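Local coordinates for Epf (Streptococcus pyogenes, PDB 4ES8), which is a cell-surface adhesin that binds to cells through an N-terminal domain containing a carbohydrate-binding module, at residues A48-V53 and S144-D149. Sequence-based numbering, arbitrary orientation.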
loop_
_atom_site.group_PDB
_atom_site.type_symbol
_atom_site.label_atom_id
_atom_site.label_comp_id
_atom_site.label_asym_id
_atom_site.label_seq_id
_atom_site.Cartn_x
_atom_site.Cartn_y
_atom_site.Cartn_z
ATOM N N ALA A 48 -16.457 -10.358 -19.773
ATOM C CA ALA A 48 -16.277 -9.655 -18.495
ATOM C C ALA A 48 -16.531 -10.626 -17.310
ATOM O O ALA A 48 -17.487 -10.487 -16.533
ATOM C CB ALA A 48 -17.170 -8.418 -18.417
ATOM N N THR A 49 -15.673 -11.658 -17.225
ATOM C CA THR A 49 -15.771 -12.642 -16.153
ATOM C C THR A 49 -14.839 -12.207 -14.988
ATOM O O THR A 49 -14.253 -11.125 -15.000
ATOM C CB THR A 49 -15.400 -14.043 -16.691
ATOM O OG1 THR A 49 -13.996 -14.068 -16.967
ATOM C CG2 THR A 49 -16.206 -14.447 -17.972
ATOM N N ASP A 50 -14.674 -13.079 -14.011
ATOM C CA ASP A 50 -13.761 -12.774 -12.913
ATOM C C ASP A 50 -12.289 -12.897 -13.370
ATOM O O ASP A 50 -11.417 -12.321 -12.732
ATOM C CB ASP A 50 -14.041 -13.803 -11.791
ATOM C CG ASP A 50 -13.248 -13.641 -10.515
ATOM O OD1 ASP A 50 -13.112 -12.498 -10.045
ATOM O OD2 ASP A 50 -12.799 -14.669 -9.963
ATOM N N SER A 51 -12.030 -13.649 -14.473
ATOM C CA SER A 51 -10.685 -13.984 -14.921
ATOM C C SER A 51 -10.168 -13.130 -16.064
ATOM O O SER A 51 -10.863 -12.918 -17.067
ATOM C CB SER A 51 -10.639 -15.447 -15.336
ATOM O OG SER A 51 -10.984 -16.257 -14.229
ATOM N N TYR A 52 -8.913 -12.685 -15.913
ATOM C CA TYR A 52 -8.247 -11.821 -16.891
ATOM C C TYR A 52 -6.930 -12.415 -17.343
ATOM O O TYR A 52 -6.179 -12.972 -16.539
ATOM C CB TYR A 52 -7.939 -10.452 -16.236
ATOM C CG TYR A 52 -9.161 -9.577 -16.076
ATOM C CD1 TYR A 52 -10.097 -9.831 -15.077
ATOM C CD2 TYR A 52 -9.393 -8.513 -16.939
ATOM C CE1 TYR A 52 -11.242 -9.038 -14.937
ATOM C CE2 TYR A 52 -10.523 -7.711 -16.808
ATOM C CZ TYR A 52 -11.461 -7.993 -15.823
ATOM O OH TYR A 52 -12.579 -7.199 -15.678
ATOM N N VAL A 53 -6.616 -12.209 -18.626
ATOM C CA VAL A 53 -5.350 -12.621 -19.201
ATOM C C VAL A 53 -4.667 -11.416 -19.848
ATOM O O VAL A 53 -5.288 -10.368 -20.025
ATOM C CB VAL A 53 -5.503 -13.769 -20.226
ATOM C CG1 VAL A 53 -6.166 -14.992 -19.597
ATOM C CG2 VAL A 53 -6.253 -13.290 -21.471
ATOM N N SER A 144 -1.597 -13.125 -15.328
ATOM C CA SER A 144 -3.048 -13.253 -15.278
ATOM C C SER A 144 -3.516 -12.954 -13.881
ATOM O O SER A 144 -2.689 -12.898 -12.954
ATOM C CB SER A 144 -3.460 -14.667 -15.678
ATOM O OG SER A 144 -2.950 -15.583 -14.721
ATOM N N PHE A 145 -4.818 -12.726 -13.721
ATOM C CA PHE A 145 -5.362 -12.493 -12.394
ATOM C C PHE A 145 -6.861 -12.668 -12.405
ATOM O O PHE A 145 -7.481 -12.685 -13.482
ATOM C CB PHE A 145 -5.030 -11.071 -11.839
ATOM C CG PHE A 145 -5.838 -9.930 -12.412
ATOM C CD1 PHE A 145 -5.447 -9.298 -13.598
ATOM C CD2 PHE A 145 -6.958 -9.440 -11.743
ATOM C CE1 PHE A 145 -6.204 -8.249 -14.134
ATOM C CE2 PHE A 145 -7.716 -8.387 -12.280
ATOM C CZ PHE A 145 -7.328 -7.791 -13.475
ATOM N N LYS A 146 -7.420 -12.778 -11.185
ATOM C CA LYS A 146 -8.864 -12.849 -10.951
ATOM C C LYS A 146 -9.251 -11.698 -10.054
ATOM O O LYS A 146 -8.524 -11.412 -9.110
ATOM C CB LYS A 146 -9.285 -14.176 -10.300
ATOM C CG LYS A 146 -9.162 -15.413 -11.191
ATOM C CD LYS A 146 -10.140 -16.507 -10.738
ATOM C CE LYS A 146 -9.755 -17.208 -9.455
ATOM N NZ LYS A 146 -10.929 -17.857 -8.810
ATOM N N ILE A 147 -10.373 -11.017 -10.339
ATOM C CA ILE A 147 -10.772 -9.894 -9.477
ATOM C C ILE A 147 -10.874 -10.390 -8.029
ATOM O O ILE A 147 -10.410 -9.713 -7.104
ATOM C CB ILE A 147 -12.116 -9.315 -9.950
ATOM C CG1 ILE A 147 -11.995 -8.711 -11.353
ATOM C CG2 ILE A 147 -12.648 -8.273 -8.941
ATOM C CD1 ILE A 147 -13.366 -8.215 -11.937
ATOM N N SER A 148 -11.473 -11.580 -7.866
ATOM C CA SER A 148 -11.734 -12.194 -6.555
ATOM C C SER A 148 -10.441 -12.549 -5.783
ATOM O O SER A 148 -10.543 -12.889 -4.601
ATOM C CB SER A 148 -12.605 -13.437 -6.727
ATOM O OG SER A 148 -11.924 -14.420 -7.481
ATOM N N ASP A 149 -9.238 -12.419 -6.398
ATOM C CA ASP A 149 -7.966 -12.650 -5.677
ATOM C C ASP A 149 -7.658 -11.471 -4.716
ATOM O O ASP A 149 -6.709 -11.558 -3.942
ATOM C CB ASP A 149 -6.767 -12.811 -6.642
ATOM C CG ASP A 149 -6.761 -14.009 -7.592
ATOM O OD1 ASP A 149 -7.388 -15.045 -7.251
ATOM O OD2 ASP A 149 -6.081 -13.925 -8.655
HETATM O O HOH W 1 -13.980 -17.038 -9.919
#
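Tyr52 and Phe145 form the hydrogen-bonded antiparallel pair at the centre of this contact, with Tyr52 N 2.8 Å from Phe145 O and Phe145 N returning a longer bond to Tyr52 O. Their side chains lie side by side on the inner face of the sheet. The rings are almost parallel, 8° apart, but slid so far that they barely overlap: Phe145 CZ lies over one face of the Tyr52 ring, displaced toward the rim near CG, while Tyr52 CB lies over the Phe145 face, 3.9 Å from the ring centroid, a CH-pi contact. Ile147 CG1 packs obliquely against Tyr52 CE1. Leu191 and Phe166 touch both Tyr52 and Ile147, Phe43 meets the Phe145 ring edge-to-face, and Tyr52 OH bonds to Ser98.

Beyond the strand pair, Asp50 grips the start of the 3-10 turn 147-149. Its chi1 of -177°, anti to the backbone N, carries CG toward that turn. Through syn lone pairs, OD1 takes Ser148 N at 2.9 Å and OD2 Ser148 OG at 2.6 Å; Asp50 O accepts from Ile147 N. The outer side is looser. A water donates to Asp50 OD2 (2.6 Å) but bonds only weakly to Lys146 NZ, whose long salt bridge to OD2 is doubtful, the lysine being modelled in two conformations. Buried rings within and mostly polar, exposed side chains without mark a short edge pairing of a beta-sandwich, consistent with the fold of a carbohydrate-binding module.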